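Local coordinates for protein L-threonine dehydrogenase (Flavobacterium frigidimaris, PDB 2YY7) that probably oxidises L-threonine with NAD as cofactor, as a member of the short-chain dehydrogenase/reductase superfamily, at residues 98-103 with 153-157. Numbering follows the deposited sequence.
Sequences LFHVLN and WCEYY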
ATOM      1  N   LEU A  98     -14.148   0.816  -0.129  1.00  9.19           N
ATOM      2  CA  LEU A  98     -13.597   2.033   0.466  1.00  9.27           C
ATOM      3  C   LEU A  98     -13.603   3.172  -0.542  1.00  9.09           C
ATOM      4  O   LEU A  98     -13.918   4.313  -0.193  1.00  9.80           O
ATOM      5  CB  LEU A  98     -12.166   1.797   0.965  1.00  8.97           C
ATOM      6  CG  LEU A  98     -11.431   3.010   1.545  1.00  8.70           C
ATOM      7  CD1 LEU A  98     -12.191   3.581   2.744  1.00  6.14           C
ATOM      8  CD2 LEU A  98     -10.024   2.590   1.958  1.00 10.66           C
ATOM      9  N   PHE A  99     -13.250   2.873  -1.791  1.00  8.20           N
ATOM     10  CA  PHE A  99     -13.247   3.907  -2.826  1.00  9.08           C
ATOM     11  C   PHE A  99     -14.650   4.484  -3.019  1.00  8.64           C
ATOM     12  O   PHE A  99     -14.810   5.696  -3.193  1.00  8.99           O
ATOM     13  CB  PHE A  99     -12.724   3.358  -4.161  1.00  9.57           C
ATOM     14  CG  PHE A  99     -11.226   3.198  -4.214  1.00  9.24           C
ATOM     15  CD1 PHE A  99     -10.384   4.267  -3.907  1.00 12.26           C
ATOM     16  CD2 PHE A  99     -10.654   1.982  -4.583  1.00 11.89           C
ATOM     17  CE1 PHE A  99      -8.994   4.127  -3.963  1.00 10.55           C
ATOM     18  CE2 PHE A  99      -9.267   1.831  -4.643  1.00  8.25           C
ATOM     19  CZ  PHE A  99      -8.436   2.907  -4.331  1.00 10.11           C
ATOM     20  N   HIS A 100     -15.664   3.623  -2.996  1.00  8.39           N
ATOM     21  CA  HIS A 100     -17.047   4.088  -3.152  1.00  8.91           C
ATOM     22  C   HIS A 100     -17.441   5.056  -2.047  1.00  8.70           C
ATOM     23  O   HIS A 100     -17.992   6.122  -2.316  1.00  8.46           O
ATOM     24  CB  HIS A 100     -18.028   2.919  -3.140  1.00  8.38           C
ATOM     25  CG  HIS A 100     -17.834   1.961  -4.272  1.00  9.12           C
ATOM     26  ND1 HIS A 100     -17.235   2.327  -5.459  1.00 11.78           N
ATOM     27  CD2 HIS A 100     -18.191   0.664  -4.413  1.00 10.91           C
ATOM     28  CE1 HIS A 100     -17.233   1.294  -6.282  1.00 14.30           C
ATOM     29  NE2 HIS A 100     -17.808   0.272  -5.672  1.00 13.29           N
ATOM     30  N   VAL A 101     -17.169   4.681  -0.803  1.00  8.99           N
ATOM     31  CA  VAL A 101     -17.509   5.537   0.333  1.00  9.87           C
ATOM     32  C   VAL A 101     -16.687   6.828   0.324  1.00 10.15           C
ATOM     33  O   VAL A 101     -17.208   7.898   0.630  1.00  9.30           O
ATOM     34  CB  VAL A 101     -17.300   4.798   1.680  1.00 10.16           C
ATOM     35  CG1 VAL A 101     -17.548   5.748   2.851  1.00 10.43           C
ATOM     36  CG2 VAL A 101     -18.250   3.613   1.767  1.00  9.30           C
ATOM     37  N   LEU A 102     -15.409   6.728  -0.036  1.00 10.97           N
ATOM     38  CA  LEU A 102     -14.553   7.909  -0.084  1.00 11.22           C
ATOM     39  C   LEU A 102     -15.037   8.854  -1.179  1.00 11.68           C
ATOM     40  O   LEU A 102     -15.041  10.073  -0.996  1.00 11.85           O
ATOM     41  CB  LEU A 102     -13.087   7.518  -0.332  1.00 10.16           C
ATOM     42  CG  LEU A 102     -12.300   6.882   0.823  1.00  9.38           C
ATOM     43  CD1 LEU A 102     -10.896   6.519   0.343  1.00 10.20           C
ATOM     44  CD2 LEU A 102     -12.212   7.850   2.004  1.00 10.00           C
ATOM     45  N   ASN A 103     -15.442   8.288  -2.316  1.00 11.46           N
ATOM     46  CA  ASN A 103     -15.944   9.088  -3.433  1.00 10.60           C
ATOM     47  C   ASN A 103     -17.273   9.761  -3.069  1.00 11.12           C
ATOM     48  O   ASN A 103     -17.584  10.839  -3.573  1.00 10.31           O
ATOM     49  CB  ASN A 103     -16.107   8.217  -4.689  1.00 11.10           C
ATOM     50  CG  ASN A 103     -14.802   8.048  -5.463  1.00 11.43           C
ATOM     51  OD1 ASN A 103     -14.624   7.077  -6.205  1.00 12.15           O
ATOM     52  ND2 ASN A 103     -13.893   9.004  -5.308  1.00  6.54           N
ATOM     53  N   TRP A 153      -4.910   5.872   1.019  1.00  8.27           N
ATOM     54  CA  TRP A 153      -5.972   6.548   0.286  1.00  8.90           C
ATOM     55  C   TRP A 153      -6.845   7.429   1.180  1.00  9.61           C
ATOM     56  O   TRP A 153      -7.293   8.492   0.750  1.00  8.91           O
ATOM     57  CB  TRP A 153      -6.828   5.533  -0.482  1.00  8.74           C
ATOM     58  CG  TRP A 153      -6.204   5.124  -1.789  1.00 10.61           C
ATOM     59  CD1 TRP A 153      -5.703   3.890  -2.121  1.00 10.47           C
ATOM     60  CD2 TRP A 153      -6.006   5.957  -2.941  1.00 11.79           C
ATOM     61  NE1 TRP A 153      -5.209   3.909  -3.410  1.00  8.61           N
ATOM     62  CE2 TRP A 153      -5.381   5.163  -3.933  1.00  9.52           C
ATOM     63  CE3 TRP A 153      -6.297   7.299  -3.229  1.00  9.88           C
ATOM     64  CZ2 TRP A 153      -5.042   5.668  -5.197  1.00 10.90           C
ATOM     65  CZ3 TRP A 153      -5.959   7.802  -4.488  1.00 11.47           C
ATOM     66  CH2 TRP A 153      -5.338   6.985  -5.455  1.00 12.08           C
ATOM     67  N   CYS A 154      -7.089   7.004   2.418  1.00  9.13           N
ATOM     68  CA  CYS A 154      -7.886   7.824   3.332  1.00 10.50           C
ATOM     69  C   CYS A 154      -7.171   9.151   3.555  1.00 10.13           C
ATOM     70  O   CYS A 154      -7.787  10.220   3.525  1.00 10.16           O
ATOM     71  CB  CYS A 154      -8.071   7.126   4.682  1.00 10.18           C
ATOM     72  SG  CYS A 154      -9.263   5.782   4.656  1.00 11.34           S
ATOM     73  N   GLU A 155      -5.864   9.073   3.781  1.00  9.90           N
ATOM     74  CA  GLU A 155      -5.058  10.264   4.007  1.00 10.74           C
ATOM     75  C   GLU A 155      -5.049  11.138   2.755  1.00 10.57           C
ATOM     76  O   GLU A 155      -5.121  12.368   2.836  1.00 10.59           O
ATOM     77  CB  GLU A 155      -3.631   9.863   4.371  1.00 10.53           C
ATOM     78  CG  GLU A 155      -2.775  11.003   4.875  1.00 14.03           C
ATOM     79  CD  GLU A 155      -1.383  10.546   5.250  1.00 20.36           C
ATOM     80  OE1 GLU A 155      -0.607  10.192   4.338  1.00 25.37           O
ATOM     81  OE2 GLU A 155      -1.069  10.531   6.456  1.00 22.88           O
ATOM     82  N   TYR A 156      -4.956  10.495   1.593  1.00 10.86           N
ATOM     83  CA  TYR A 156      -4.949  11.224   0.331  1.00 10.04           C
ATOM     84  C   TYR A 156      -6.259  11.996   0.186  1.00 10.49           C
ATOM     85  O   TYR A 156      -6.251  13.202  -0.058  1.00  9.90           O
ATOM     86  CB  TYR A 156      -4.802  10.267  -0.854  1.00 10.20           C
ATOM     87  CG  TYR A 156      -4.588  10.984  -2.171  1.00 11.60           C
ATOM     88  CD1 TYR A 156      -3.309  11.376  -2.571  1.00  9.60           C
ATOM     89  CD2 TYR A 156      -5.666  11.305  -3.000  1.00 12.85           C
ATOM     90  CE1 TYR A 156      -3.106  12.069  -3.763  1.00 10.94           C
ATOM     91  CE2 TYR A 156      -5.470  12.006  -4.198  1.00 10.61           C
ATOM     92  CZ  TYR A 156      -4.186  12.380  -4.570  1.00 10.89           C
ATOM     93  OH  TYR A 156      -3.974  13.059  -5.748  1.00 12.05           O
ATOM     94  N   TYR A 157      -7.384  11.298   0.325  1.00  9.66           N
ATOM     95  CA  TYR A 157      -8.690  11.941   0.199  1.00 10.00           C
ATOM     96  C   TYR A 157      -8.881  13.087   1.187  1.00 10.88           C
ATOM     97  O   TYR A 157      -9.544  14.079   0.876  1.00 10.87           O
ATOM     98  CB  TYR A 157      -9.813  10.911   0.365  1.00  9.97           C
ATOM     99  CG  TYR A 157     -10.221  10.248  -0.935  1.00  9.93           C
ATOM    100  CD1 TYR A 157     -11.420  10.580  -1.563  1.00 10.83           C
ATOM    101  CD2 TYR A 157      -9.404   9.298  -1.540  1.00 12.35           C
ATOM    102  CE1 TYR A 157     -11.798   9.984  -2.759  1.00 11.15           C
ATOM    103  CE2 TYR A 157      -9.771   8.691  -2.741  1.00 12.32           C
ATOM    104  CZ  TYR A 157     -10.971   9.039  -3.345  1.00 12.69           C
ATOM    105  OH  TYR A 157     -11.346   8.435  -4.527  1.00 12.59           O
TER
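Phe99 drives the edge of its ring against the face of Trp153, a T-shaped pair in which the planes of the phenyl and the five-membered ring meet at 75° and their centroids lie 4.7 Å apart. The CE1 and CZ atoms of Phe99 lead, CZ lying 3.5 Å from Trp153 NE1. Phe99 leaves its helix roughly along the interface, and with CG anti to the carbonyl carbon (chi1 -77°) the ring swings across to the indole. The second aromatic of 153-157 is used differently: Tyr157 offers a face to Leu102, whose CB stands 3.7 Å from the ring centroid, almost straight above the ring, while CD1 reaches the CD2 side of the same ring. At the rim of that ring, near its plane, Asn103 ND2 lies 2.7 Å from Tyr157 OH, the amide tilted out of the ring plane. An alanine in place of Tyr157 would probably leave Leu102 without its aromatic cover and Asn103 without its phenolic neighbour, opening a gap between the helices. On the side facing the sheet, Leu98 CD1 meets Cys154 SG at 4.1 Å, and both side chains rest on Trp115. Trp91 of the second subunit adds edge-to-face contacts to both Phe99 and Trp153. Two nearly parallel helices, their segment axes 14° apart, thus pack side by side on one face of the sheet, against its parallel strand 112-118, as in the Rossmann-type domain of the short-chain dehydrogenase/reductase superfamily.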